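Local coordinates for protein geranyltranstransferase (Legionella pneumophila subsp. pneumophila, PDB 3LOM) that probably condenses isopentenyl diphosphate with allylic diphosphates to make farnesyl diphosphate, and perhaps geranylgeranyl diphosphate, in a magnesium-dependent reaction of isoprenoid biosynthesis, at residues Q11-Y16 and G49-R54; P55-L60 and I292-Q297; G70-I75 and E198-A203; E129-R134 and V145-V150; S169-S174 and R182-L187. All coordinates share one frame; numbering follows the deposited sequence. Where two conformers were deposited one is given.

Contact 1 of 5, residues Q11-Y16 and G49-R54. With PO4 (phosphate ion), chain C.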
# COMPACT_ATOMS: atom_id res chain seq x y z
N GLN A 11 -19.60 24.99 -12.98
CA GLN A 11 -19.07 24.22 -14.10
C GLN A 11 -17.59 23.89 -13.95
O GLN A 11 -17.12 22.91 -14.53
CB GLN A 11 -19.30 24.95 -15.43
CG GLN A 11 -20.69 24.75 -16.00
CD GLN A 11 -20.68 24.44 -17.48
OE1 GLN A 11 -21.19 23.41 -17.91
NE2 GLN A 11 -20.07 25.32 -18.27
N VAL A 12 -16.87 24.71 -13.18
CA VAL A 12 -15.46 24.47 -12.85
C VAL A 12 -15.30 23.16 -12.05
O VAL A 12 -14.40 22.37 -12.32
CB VAL A 12 -14.82 25.70 -12.12
CG1 VAL A 12 -13.64 25.32 -11.24
CG2 VAL A 12 -14.40 26.76 -13.14
N ILE A 13 -16.22 22.94 -11.12
CA ILE A 13 -16.31 21.69 -10.35
C ILE A 13 -16.66 20.50 -11.26
O ILE A 13 -16.03 19.44 -11.17
CB ILE A 13 -17.32 21.82 -9.18
CG1 ILE A 13 -16.94 22.99 -8.27
CG2 ILE A 13 -17.41 20.52 -8.36
CD1 ILE A 13 -18.11 23.61 -7.51
N ASP A 14 -17.64 20.70 -12.14
CA ASP A 14 -18.06 19.68 -13.12
C ASP A 14 -16.93 19.27 -14.05
O ASP A 14 -16.77 18.09 -14.35
CB ASP A 14 -19.25 20.19 -13.95
CG ASP A 14 -20.49 20.48 -13.11
OD1 ASP A 14 -20.78 19.71 -12.17
OD2 ASP A 14 -21.18 21.48 -13.41
N LYS A 15 -16.14 20.25 -14.47
CA LYS A 15 -15.02 20.06 -15.39
C LYS A 15 -13.86 19.32 -14.73
O LYS A 15 -13.13 18.59 -15.40
CB LYS A 15 -14.52 21.41 -15.92
CG LYS A 15 -14.05 21.40 -17.37
CD LYS A 15 -15.22 21.58 -18.34
CE LYS A 15 -14.75 21.65 -19.78
NZ LYS A 15 -15.89 21.89 -20.70
N TYR A 16 -13.69 19.53 -13.43
CA TYR A 16 -12.62 18.89 -12.67
C TYR A 16 -12.82 17.38 -12.46
O TYR A 16 -11.86 16.63 -12.52
CB TYR A 16 -12.37 19.61 -11.33
CG TYR A 16 -11.42 20.80 -11.43
CD1 TYR A 16 -10.27 20.74 -12.21
CD2 TYR A 16 -11.67 21.97 -10.72
CE1 TYR A 16 -9.39 21.82 -12.29
CE2 TYR A 16 -10.80 23.06 -10.79
CZ TYR A 16 -9.66 22.98 -11.58
OH TYR A 16 -8.79 24.05 -11.66
N GLY A 49 -20.96 7.29 -10.94
CA GLY A 49 -21.67 8.55 -11.11
C GLY A 49 -21.44 9.48 -9.92
O GLY A 49 -20.91 9.06 -8.89
N GLY A 50 -21.85 10.73 -10.08
CA GLY A 50 -21.59 11.76 -9.07
C GLY A 50 -20.14 12.20 -9.05
O GLY A 50 -19.34 11.80 -9.90
N LYS A 51 -19.79 13.03 -8.07
CA LYS A 51 -18.41 13.54 -7.96
C LYS A 51 -17.65 13.02 -6.73
O LYS A 51 -18.23 12.68 -5.70
CB LYS A 51 -18.34 15.08 -8.06
CG LYS A 51 -19.68 15.84 -8.03
CD LYS A 51 -20.21 16.11 -9.45
CE LYS A 51 -21.28 17.19 -9.46
NZ LYS A 51 -20.70 18.56 -9.34
N ARG A 52 -16.33 12.95 -6.89
CA ARG A 52 -15.42 12.50 -5.83
C ARG A 52 -14.73 13.73 -5.21
O ARG A 52 -13.95 14.41 -5.88
CB ARG A 52 -14.36 11.55 -6.39
CG ARG A 52 -14.73 10.80 -7.68
CD ARG A 52 -15.29 9.41 -7.42
NE ARG A 52 -16.75 9.37 -7.41
CZ ARG A 52 -17.49 9.25 -6.31
NH1 ARG A 52 -16.89 9.14 -5.13
NH2 ARG A 52 -18.81 9.23 -6.40
N ILE A 53 -15.03 14.00 -3.94
CA ILE A 53 -14.60 15.23 -3.26
C ILE A 53 -13.08 15.48 -3.12
O ILE A 53 -12.63 16.61 -3.33
CB ILE A 53 -15.38 15.46 -1.90
CG1 ILE A 53 -15.20 16.89 -1.38
CG2 ILE A 53 -15.02 14.41 -0.84
CD1 ILE A 53 -15.77 17.96 -2.29
N ARG A 54 -12.31 14.44 -2.83
CA ARG A 54 -10.86 14.58 -2.64
C ARG A 54 -10.06 15.12 -3.86
O ARG A 54 -9.24 16.03 -3.67
CB ARG A 54 -10.22 13.32 -2.04
CG ARG A 54 -10.59 13.09 -0.58
CD ARG A 54 -10.64 11.61 -0.24
NE ARG A 54 -11.24 11.37 1.07
CZ ARG A 54 -12.55 11.23 1.30
NH1 ARG A 54 -12.99 11.01 2.53
NH2 ARG A 54 -13.42 11.32 0.30
P PO4 C . -16.83 10.67 -1.57
O1 PO4 C . -18.25 11.11 -1.31
O2 PO4 C . -16.83 9.27 -2.15
O3 PO4 C . -16.17 11.62 -2.53
O4 PO4 C . -16.09 10.68 -0.25
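D14 and K51 tie helix 5-28 to the turn leading into helix 53-64 by one salt bridge. K51 NZ donates to D14 OD1 over 3.1 Å and meets that oxygen nearly along its C-O axis. Two bends in the lysine chain, at chi2 (-94°) and chi4 (77°), bring its ammonium group to the carboxylate. K51 is exposed and D14 partly so, and solvent probably competes for the pair.

Beside the salt bridge there is a little van der Waals packing. The methyl I13 CG2 lies 4.0 Å from K51 NZ, the two side chains crossing at about a right angle, while I13 itself is buried against I56, L294 and Q297.

G49-R54 carries the GGKRxR part of the polyprenyl synthase signature, which in relatives binds the diphosphate of isopentenyl diphosphate. A phosphate ion, probably from the crystallisation liquor, lies here in a position consistent with that role.

Two hydrogen bonds hold the anion. I53 N, at the start of helix 53-64, reaches phosphate O3 at 3.0 Å, and R54 NH2 reaches phosphate O4 at 2.8 Å. A third, from R52 NH1 to phosphate O2 at 3.0 Å, is weak, and it is doubtful as well because the R52 side chain has a second conformer; the same doubt applies to the bond from R52 NH2 to G49 O (3.3 Å). R54 also touches L192, I193 and C196 of helix 178-201.

Contact 2 of 5, residues P55-L60 and I292-Q297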
# COMPACT_ATOMS: atom_id res chain seq x y z
N PRO A 55 -10.27 14.57 -5.09
CA PRO A 55 -9.60 15.17 -6.25
C PRO A 55 -9.93 16.63 -6.51
O PRO A 55 -9.05 17.39 -6.88
CB PRO A 55 -10.10 14.32 -7.42
CG PRO A 55 -10.35 13.04 -6.85
CD PRO A 55 -10.91 13.29 -5.47
N ILE A 56 -11.20 17.00 -6.32
CA ILE A 56 -11.65 18.37 -6.50
C ILE A 56 -10.93 19.33 -5.54
O ILE A 56 -10.46 20.39 -5.95
CB ILE A 56 -13.19 18.50 -6.32
CG1 ILE A 56 -13.92 17.57 -7.30
CG2 ILE A 56 -13.64 19.95 -6.51
CD1 ILE A 56 -15.39 17.32 -6.96
N LEU A 57 -10.84 18.93 -4.27
CA LEU A 57 -10.14 19.71 -3.24
C LEU A 57 -8.67 19.91 -3.60
O LEU A 57 -8.15 21.00 -3.44
CB LEU A 57 -10.26 19.06 -1.86
CG LEU A 57 -11.65 19.03 -1.23
CD1 LEU A 57 -11.68 18.04 -0.08
CD2 LEU A 57 -12.11 20.42 -0.79
N VAL A 58 -8.04 18.85 -4.10
CA VAL A 58 -6.69 18.94 -4.68
C VAL A 58 -6.59 19.97 -5.81
O VAL A 58 -5.64 20.77 -5.84
CB VAL A 58 -6.22 17.55 -5.17
CG1 VAL A 58 -4.98 17.63 -6.06
CG2 VAL A 58 -5.93 16.67 -3.99
N TYR A 59 -7.56 19.97 -6.72
CA TYR A 59 -7.57 20.90 -7.85
C TYR A 59 -7.77 22.34 -7.40
O TYR A 59 -7.06 23.23 -7.85
CB TYR A 59 -8.64 20.52 -8.88
CG TYR A 59 -8.25 19.34 -9.75
CD1 TYR A 59 -7.05 19.33 -10.45
CD2 TYR A 59 -9.10 18.23 -9.88
CE1 TYR A 59 -6.69 18.25 -11.26
CE2 TYR A 59 -8.75 17.15 -10.68
CZ TYR A 59 -7.54 17.17 -11.36
OH TYR A 59 -7.19 16.10 -12.16
N LEU A 60 -8.73 22.54 -6.50
CA LEU A 60 -9.08 23.87 -6.02
C LEU A 60 -8.04 24.50 -5.09
O LEU A 60 -7.77 25.70 -5.18
CB LEU A 60 -10.45 23.85 -5.35
CG LEU A 60 -11.63 23.62 -6.30
CD1 LEU A 60 -12.95 23.73 -5.57
CD2 LEU A 60 -11.57 24.61 -7.45
N ILE A 292 -15.20 28.38 -2.22
CA ILE A 292 -16.25 28.88 -1.32
C ILE A 292 -17.64 28.41 -1.77
O ILE A 292 -18.46 28.01 -0.94
CB ILE A 292 -16.17 30.44 -1.18
CG1 ILE A 292 -14.89 30.84 -0.44
CG2 ILE A 292 -17.39 31.01 -0.46
CD1 ILE A 292 -14.39 32.24 -0.77
N GLU A 293 -17.86 28.44 -3.08
CA GLU A 293 -19.12 27.97 -3.67
C GLU A 293 -19.28 26.46 -3.49
O GLU A 293 -20.38 25.98 -3.21
CB GLU A 293 -19.21 28.36 -5.15
CG GLU A 293 -20.63 28.65 -5.65
CD GLU A 293 -21.47 27.40 -5.91
OE1 GLU A 293 -20.93 26.43 -6.49
OE2 GLU A 293 -22.66 27.38 -5.52
N LEU A 294 -18.18 25.72 -3.64
CA LEU A 294 -18.18 24.28 -3.36
C LEU A 294 -18.49 23.98 -1.89
O LEU A 294 -19.28 23.09 -1.59
CB LEU A 294 -16.85 23.63 -3.77
CG LEU A 294 -16.75 22.13 -3.48
CD1 LEU A 294 -17.68 21.32 -4.38
CD2 LEU A 294 -15.31 21.63 -3.58
N THR A 295 -17.86 24.75 -1.00
CA THR A 295 -18.08 24.65 0.44
C THR A 295 -19.54 24.90 0.79
O THR A 295 -20.13 24.17 1.59
CB THR A 295 -17.17 25.64 1.21
OG1 THR A 295 -15.82 25.52 0.73
CG2 THR A 295 -17.20 25.37 2.71
N LYS A 296 -20.12 25.92 0.15
CA LYS A 296 -21.53 26.24 0.34
C LYS A 296 -22.45 25.17 -0.24
O LYS A 296 -23.55 24.95 0.28
CB LYS A 296 -21.86 27.62 -0.22
CG LYS A 296 -23.00 28.31 0.50
CD LYS A 296 -22.68 29.77 0.80
CE LYS A 296 -23.53 30.28 1.95
NZ LYS A 296 -23.04 31.58 2.48
N GLN A 297 -22.00 24.50 -1.30
CA GLN A 297 -22.72 23.34 -1.85
C GLN A 297 -22.66 22.16 -0.89
O GLN A 297 -23.67 21.47 -0.69
CB GLN A 297 -22.15 22.93 -3.22
CG GLN A 297 -22.65 23.74 -4.41
CD GLN A 297 -22.11 23.23 -5.74
OE1 GLN A 297 -21.41 22.22 -5.81
NE2 GLN A 297 -22.44 23.94 -6.82
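In the all-helical isoprenoid synthase fold, helix 53-64 packs against the C-terminal helix 289-303, and here L294 points from the latter toward I56, L57 and L60. The two short segments run roughly antiparallel (154°), their axes approaching to 11.8 Å. At this spacing the backbones stay well separated: the nearest CA atoms, those of L57 and L294, are 9.2 Å apart, and the side chains bridge the gap.

A single methyl group does most of the work. L294 has CG anti to its backbone N (chi1 178°), which carries the isobutyl group out from its own helix, and CD2 faces two residues one turn apart. L60 CD1 is 3.7 Å from L294 CD2, while on the preceding turn I56 CG2 stands 3.8 Å from the same atom. All the residues that touch are buried, and no hydrogen bond crosses the contact.

The surroundings extend this apolar packing. L57 also leans on F197 of helix 178-201, and L60 touches Y16 of helix 5-28. On the other helix T295 turns its hydroxyl to bond with Y218 and with L291 O, while its side chain packs on Y274 and M278 of helix 263-279.

L57 adds a longer, looser touch: its CB does not point at the partner helix, yet L57 CD2 ends 4.4 Å from L294 CD2.

Contact 3 of 5, residues G70-I75 and E198-A203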
# COMPACT_ATOMS: atom_id res chain seq x y z
N GLY A 70 -0.91 19.61 -14.36
CA GLY A 70 -0.37 18.28 -14.63
C GLY A 70 0.01 17.55 -13.35
O GLY A 70 -0.33 16.38 -13.18
N VAL A 71 0.70 18.27 -12.45
CA VAL A 71 1.03 17.79 -11.10
C VAL A 71 -0.24 17.46 -10.29
O VAL A 71 -0.32 16.41 -9.64
CB VAL A 71 1.92 18.83 -10.34
CG1 VAL A 71 2.14 18.45 -8.86
CG2 VAL A 71 3.27 19.01 -11.04
N LEU A 72 -1.23 18.35 -10.38
CA LEU A 72 -2.51 18.19 -9.71
C LEU A 72 -3.28 16.93 -10.12
O LEU A 72 -3.88 16.28 -9.27
CB LEU A 72 -3.38 19.43 -9.93
CG LEU A 72 -2.90 20.68 -9.18
CD1 LEU A 72 -3.81 21.87 -9.45
CD2 LEU A 72 -2.82 20.38 -7.68
N ASP A 73 -3.24 16.60 -11.42
CA ASP A 73 -3.83 15.37 -11.94
C ASP A 73 -3.30 14.14 -11.22
O ASP A 73 -4.07 13.26 -10.82
CB ASP A 73 -3.54 15.21 -13.44
CG ASP A 73 -4.27 16.24 -14.29
OD1 ASP A 73 -5.43 16.58 -13.97
OD2 ASP A 73 -3.69 16.69 -15.30
N ILE A 74 -1.98 14.10 -11.07
CA ILE A 74 -1.25 12.99 -10.46
C ILE A 74 -1.59 12.84 -8.98
O ILE A 74 -1.91 11.74 -8.53
CB ILE A 74 0.27 13.16 -10.65
CG1 ILE A 74 0.61 13.25 -12.14
CG2 ILE A 74 1.04 12.01 -9.99
CD1 ILE A 74 1.91 13.97 -12.44
N ILE A 75 -1.53 13.96 -8.25
CA ILE A 75 -1.80 13.98 -6.81
C ILE A 75 -3.22 13.53 -6.50
O ILE A 75 -3.43 12.68 -5.63
CB ILE A 75 -1.49 15.36 -6.15
CG1 ILE A 75 0.00 15.71 -6.30
CG2 ILE A 75 -1.90 15.37 -4.66
CD1 ILE A 75 0.41 17.07 -5.74
N GLU A 198 -2.09 19.15 2.14
CA GLU A 198 -0.68 18.96 2.49
C GLU A 198 0.20 18.47 1.33
O GLU A 198 1.35 18.90 1.22
CB GLU A 198 -0.52 18.02 3.69
CG GLU A 198 -1.06 18.57 5.01
CD GLU A 198 -0.11 19.53 5.72
OE1 GLU A 198 1.06 19.69 5.29
OE2 GLU A 198 -0.53 20.11 6.74
N MET A 199 -0.33 17.58 0.49
CA MET A 199 0.40 17.14 -0.71
C MET A 199 0.55 18.28 -1.73
O MET A 199 1.58 18.40 -2.39
CB MET A 199 -0.25 15.90 -1.36
CG MET A 199 0.11 14.57 -0.69
SD MET A 199 -0.69 13.10 -1.39
CE MET A 199 -2.32 13.52 -1.03
N VAL A 200 -0.49 19.12 -1.82
CA VAL A 200 -0.48 20.32 -2.65
C VAL A 200 0.58 21.32 -2.15
O VAL A 200 1.31 21.91 -2.96
CB VAL A 200 -1.92 20.95 -2.74
CG1 VAL A 200 -1.89 22.45 -2.98
CG2 VAL A 200 -2.73 20.26 -3.84
N LEU A 201 0.69 21.47 -0.83
CA LEU A 201 1.68 22.35 -0.20
C LEU A 201 3.13 21.90 -0.39
O LEU A 201 4.03 22.72 -0.50
CB LEU A 201 1.39 22.53 1.29
CG LEU A 201 0.25 23.50 1.63
CD1 LEU A 201 -0.22 23.28 3.06
CD2 LEU A 201 0.64 24.96 1.40
N ALA A 202 3.34 20.58 -0.45
CA ALA A 202 4.68 20.03 -0.62
C ALA A 202 5.20 20.15 -2.07
O ALA A 202 6.33 19.75 -2.35
CB ALA A 202 4.72 18.58 -0.14
N ALA A 203 4.37 20.70 -2.96
CA ALA A 203 4.78 20.99 -4.34
C ALA A 203 5.62 22.27 -4.46
O ALA A 203 6.33 22.45 -5.45
CB ALA A 203 3.58 21.06 -5.24
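Helix 69-91 meets the last turn of helix 178-201 with the CA atoms of I75 and M199 7.2 Å apart and those of L72 and V200 7.6 Å apart, a pairing that runs in opposite chain order on the two segments. Both pairs are buried, and no hydrogen bond crosses between the segments.

I75 makes the more extensive touch. Its CB points at the partner, and I75 CG2 lies 3.7 Å from M199 CB as the two side chains slide past each other in opposite directions. The bend of M199 at chi3 (-63°) folds its methyl back, so that CE also comes within 4.1 Å of I75 CG2. The other branch of the isoleucine reaches the backbone, with I75 CD1 3.8 Å from M199 O.

One turn earlier, L72 approaches with the end of its chain: L72 CD2 meets V200 CG2 at 3.8 Å, the side chains set at a slant.

V58 of helix 53-64 touches L72, I75 and V200. M199 in turn rests on V150 and L151 of helix 141-155, and I74 faces helix 113-135, so that three further helices, 53-64, 113-135 and 141-155, pack around the pair.

Contact 4 of 5, residues E129-R134 and V145-V150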
# COMPACT_ATOMS: atom_id res chain seq x y z
N GLU A 129 2.95 4.14 -6.90
CA GLU A 129 3.60 4.02 -8.23
C GLU A 129 3.38 5.26 -9.09
O GLU A 129 4.34 5.82 -9.62
CB GLU A 129 3.11 2.77 -8.98
CG GLU A 129 3.86 2.47 -10.30
CD GLU A 129 3.84 0.99 -10.69
OE1 GLU A 129 4.70 0.59 -11.51
OE2 GLU A 129 2.99 0.23 -10.20
N VAL A 130 2.12 5.68 -9.19
CA VAL A 130 1.72 6.88 -9.92
C VAL A 130 2.44 8.14 -9.42
O VAL A 130 2.90 8.95 -10.23
CB VAL A 130 0.18 7.07 -9.86
CG1 VAL A 130 -0.26 8.40 -10.45
CG2 VAL A 130 -0.51 5.92 -10.58
N LEU A 131 2.55 8.30 -8.10
CA LEU A 131 3.27 9.43 -7.52
C LEU A 131 4.73 9.41 -7.93
O LEU A 131 5.23 10.39 -8.45
CB LEU A 131 3.16 9.45 -5.99
CG LEU A 131 1.83 9.87 -5.37
CD1 LEU A 131 1.85 9.58 -3.88
CD2 LEU A 131 1.49 11.33 -5.63
N LEU A 132 5.39 8.27 -7.73
CA LEU A 132 6.81 8.15 -8.02
C LEU A 132 7.23 8.28 -9.49
O LEU A 132 8.18 9.00 -9.78
CB LEU A 132 7.38 6.86 -7.44
CG LEU A 132 7.32 6.67 -5.92
CD1 LEU A 132 8.00 5.37 -5.60
CD2 LEU A 132 7.95 7.84 -5.14
N MET A 133 6.54 7.61 -10.42
CA MET A 133 6.93 7.64 -11.84
C MET A 133 6.49 8.92 -12.58
O MET A 133 7.23 9.44 -13.41
CB MET A 133 6.53 6.35 -12.59
CG MET A 133 5.03 6.13 -12.83
SD MET A 133 4.63 4.50 -13.52
CE MET A 133 2.84 4.60 -13.54
N ARG A 134 5.29 9.42 -12.26
CA ARG A 134 4.72 10.57 -12.97
C ARG A 134 5.17 11.95 -12.46
O ARG A 134 5.21 12.90 -13.25
CB ARG A 134 3.19 10.50 -13.03
CG ARG A 134 2.63 9.26 -13.72
CD ARG A 134 2.86 9.29 -15.22
NE ARG A 134 2.44 8.05 -15.87
CZ ARG A 134 1.22 7.82 -16.34
NH1 ARG A 134 0.26 8.74 -16.23
NH2 ARG A 134 0.94 6.65 -16.91
N VAL A 145 9.43 12.68 -2.85
CA VAL A 145 9.54 11.95 -1.59
C VAL A 145 8.61 12.52 -0.50
O VAL A 145 7.83 11.77 0.11
CB VAL A 145 11.02 11.90 -1.12
CG1 VAL A 145 11.15 11.36 0.29
CG2 VAL A 145 11.83 11.05 -2.09
N ALA A 146 8.64 13.83 -0.29
CA ALA A 146 7.82 14.47 0.75
C ALA A 146 6.32 14.41 0.47
O ALA A 146 5.53 14.29 1.40
CB ALA A 146 8.27 15.92 0.99
N ILE A 147 5.94 14.48 -0.81
CA ILE A 147 4.55 14.33 -1.25
C ILE A 147 4.02 12.92 -0.94
O ILE A 147 2.90 12.76 -0.44
CB ILE A 147 4.39 14.66 -2.77
CG1 ILE A 147 4.41 16.18 -3.00
CG2 ILE A 147 3.10 14.07 -3.37
CD1 ILE A 147 4.79 16.59 -4.39
N THR A 148 4.85 11.92 -1.21
CA THR A 148 4.48 10.52 -1.01
C THR A 148 4.44 10.19 0.49
O THR A 148 3.62 9.38 0.93
CB THR A 148 5.42 9.57 -1.79
OG1 THR A 148 5.63 10.10 -3.11
CG2 THR A 148 4.82 8.17 -1.91
N GLN A 149 5.33 10.83 1.25
CA GLN A 149 5.36 10.76 2.72
C GLN A 149 4.03 11.16 3.33
O GLN A 149 3.50 10.45 4.18
CB GLN A 149 6.47 11.65 3.27
CG GLN A 149 6.96 11.28 4.67
CD GLN A 149 8.23 10.45 4.64
OE1 GLN A 149 8.20 9.23 4.85
NE2 GLN A 149 9.37 11.10 4.38
N VAL A 150 3.49 12.29 2.89
CA VAL A 150 2.19 12.79 3.37
C VAL A 150 1.05 11.75 3.24
O VAL A 150 0.31 11.53 4.20
CB VAL A 150 1.80 14.11 2.67
CG1 VAL A 150 0.41 14.56 3.09
CG2 VAL A 150 2.83 15.21 2.97
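L131 and T148 owe their meeting to their first torsions: chi1 of L131 (-74°) sets CG anti to the carbonyl carbon, and chi1 of T148 (-44°) leaves the methyl CG2 anti to the backbone N, both groups reaching into the gap between their helices. The two helices, 113-135 and 141-155, form an antiparallel helical hairpin joined by a short connection. The segment axes approach to 9.9 Å at 172°, and the CA atoms of L131 and T148 come to 6.7 Å.

The leucine spreads its two methyls over neighbouring residues. L131 CD1 is 3.8 Å from T148 CG2, the side chains running past each other in opposite directions, while L131 CD2 turns to I147 and stands 3.9 Å from I147 CG2. Outside the hairpin, L131 also packs on A78 of helix 69-91, and I147 on M199 of helix 178-201.

T148 brings a buried hydroxyl into this apolar seam. OG1 donates to V144 O on the preceding turn of its own helix, which satisfies it without any polar partner across the contact.

Other faces of the same turns meet the second subunit. E129 packs on V152 of the second subunit, Q149 on L132 of the second subunit, and V145 on S136 of the second subunit, so the hairpin takes part in the dimer interface.

Next to L131, the L132 side chain crosses that of T148 at about a right angle, and L132 CD2 stops 3.8 Å from T148 OG1.

Contact 5 of 5, residues S169-S174 and R182-L187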
# COMPACT_ATOMS: atom_id res chain seq x y z
N SER A 169 -13.86 -1.45 16.53
CA SER A 169 -13.80 -2.02 17.88
C SER A 169 -14.45 -1.17 18.97
O SER A 169 -15.17 -1.70 19.82
CB SER A 169 -12.37 -2.42 18.27
OG SER A 169 -11.52 -1.28 18.35
N GLU A 170 -14.22 0.15 18.95
CA GLU A 170 -14.67 1.02 20.05
C GLU A 170 -16.09 1.55 19.91
O GLU A 170 -16.80 1.66 20.91
CB GLU A 170 -13.72 2.19 20.30
CG GLU A 170 -12.27 1.81 20.49
CD GLU A 170 -12.08 0.64 21.44
OE1 GLU A 170 -11.56 -0.41 20.99
OE2 GLU A 170 -12.46 0.76 22.62
N LEU A 171 -16.51 1.88 18.69
CA LEU A 171 -17.82 2.52 18.45
C LEU A 171 -19.01 1.61 18.74
O LEU A 171 -20.14 2.09 18.88
CB LEU A 171 -17.91 3.10 17.04
CG LEU A 171 -17.71 4.60 16.79
CD1 LEU A 171 -16.49 5.17 17.51
CD2 LEU A 171 -17.63 4.90 15.30
N ALA A 172 -18.74 0.30 18.81
CA ALA A 172 -19.71 -0.70 19.24
C ALA A 172 -20.22 -0.42 20.66
O ALA A 172 -21.42 -0.53 20.94
CB ALA A 172 -19.09 -2.10 19.15
N LYS A 173 -19.29 -0.05 21.55
CA LYS A 173 -19.61 0.37 22.91
C LYS A 173 -20.21 1.78 22.89
O LYS A 173 -19.92 2.57 22.00
CB LYS A 173 -18.34 0.37 23.77
CG LYS A 173 -17.46 -0.87 23.61
CD LYS A 173 -16.04 -0.59 24.06
CE LYS A 173 -15.11 -1.73 23.67
NZ LYS A 173 -13.70 -1.46 24.08
N SER A 174 -21.06 2.08 23.88
CA SER A 174 -21.68 3.40 23.99
C SER A 174 -21.02 4.25 25.07
O SER A 174 -21.58 5.26 25.52
CB SER A 174 -23.19 3.26 24.22
OG SER A 174 -23.47 2.51 25.40
N ARG A 182 -13.93 12.17 18.25
CA ARG A 182 -13.23 13.15 17.43
C ARG A 182 -11.87 12.65 16.96
O ARG A 182 -11.44 12.95 15.84
CB ARG A 182 -13.09 14.48 18.18
CG ARG A 182 -14.35 15.33 18.15
CD ARG A 182 -14.26 16.50 19.12
NE ARG A 182 -14.92 17.70 18.60
CZ ARG A 182 -14.36 18.57 17.76
NH1 ARG A 182 -15.05 19.63 17.35
NH2 ARG A 182 -13.11 18.40 17.33
N GLU A 183 -11.20 11.87 17.81
CA GLU A 183 -9.90 11.31 17.48
C GLU A 183 -9.99 10.19 16.43
O GLU A 183 -9.21 10.17 15.48
CB GLU A 183 -9.18 10.83 18.76
CG GLU A 183 -7.82 10.14 18.57
CD GLU A 183 -6.75 11.05 17.95
OE1 GLU A 183 -5.79 10.49 17.36
OE2 GLU A 183 -6.85 12.29 18.06
N ILE A 184 -10.94 9.28 16.62
CA ILE A 184 -11.21 8.18 15.70
C ILE A 184 -11.47 8.66 14.26
O ILE A 184 -10.86 8.15 13.32
CB ILE A 184 -12.35 7.27 16.24
CG1 ILE A 184 -11.83 6.41 17.40
CG2 ILE A 184 -12.90 6.36 15.15
CD1 ILE A 184 -12.89 5.97 18.40
N HIS A 185 -12.35 9.66 14.12
CA HIS A 185 -12.67 10.24 12.81
C HIS A 185 -11.52 11.02 12.18
O HIS A 185 -11.40 11.05 10.95
CB HIS A 185 -13.92 11.12 12.91
CG HIS A 185 -15.18 10.34 13.11
ND1 HIS A 185 -15.55 9.29 12.30
CD2 HIS A 185 -16.17 10.47 14.03
CE1 HIS A 185 -16.70 8.79 12.72
NE2 HIS A 185 -17.11 9.50 13.76
N LEU A 186 -10.69 11.65 13.01
CA LEU A 186 -9.50 12.34 12.53
C LEU A 186 -8.50 11.34 11.97
O LEU A 186 -7.88 11.59 10.94
CB LEU A 186 -8.85 13.17 13.66
CG LEU A 186 -7.44 13.76 13.43
CD1 LEU A 186 -7.36 14.71 12.22
CD2 LEU A 186 -6.91 14.45 14.68
N LEU A 187 -8.36 10.19 12.63
CA LEU A 187 -7.44 9.17 12.15
C LEU A 187 -7.97 8.48 10.90
O LEU A 187 -7.22 8.26 9.96
CB LEU A 187 -7.12 8.15 13.25
CG LEU A 187 -6.42 8.63 14.52
CD1 LEU A 187 -6.64 7.62 15.63
CD2 LEU A 187 -4.94 8.90 14.28
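L171 and I184 form the close part of this contact, where the loop after helix 160-169 folds over the early turns of helix 178-201. L171 CD1 and I184 CD1 are 3.8 Å apart, the two buried side chains passing each other in opposite directions. I184 reaches the loop with its longer branch: CG1 is anti to the carbonyl carbon (chi1 -74°), and CD1 extends beyond it. L166 and D167 of helix 160-169 also lie against I184.

E170 marks the passage to the looser side. Its CB is 4.3 Å from I184 CD1, but from there the chain leads away from the helix. The carboxylate instead takes a salt bridge inside the loop: K173 NZ is 2.9 Å from E170 OE2, approaching on the syn side and 31° out of the carboxylate plane. K173 is exposed and E170 partly so, and no polar bond links the loop to the helix segment.

Further along, L187 packs on P34 of the second subunit, and H185 touches D167 and Q227 of the same chain. Residues 169-174 thus belong to an interhelical loop packed back on the helix that follows it, one of the connections between successive helices of the all-alpha isoprenoid synthase fold.

How the contacts relate
Contacts 1 and 2 share helix 53-64, with centres about 9 Å apart, and touch through the stacked rings of Y16 and Y59. Contact 3, about 15 Å between centres from contact 2, joins it through a probable hydrogen bond from Y59 to D73. Contact 4 is about 9 Å from contact 3 between centres, and M199 meets I147 there. These four thus make a continuous packed chain from the N- and C-terminal helices to the dimer side. Contact 5 stands apart, some 27-30 Å from the others between centres, although it shares helix 178-201 with contact 3. In sequence, contact 2 spans contacts 3, 4 and 5, bringing the C-terminal helix back beside the phosphate-binding turn of contact 1.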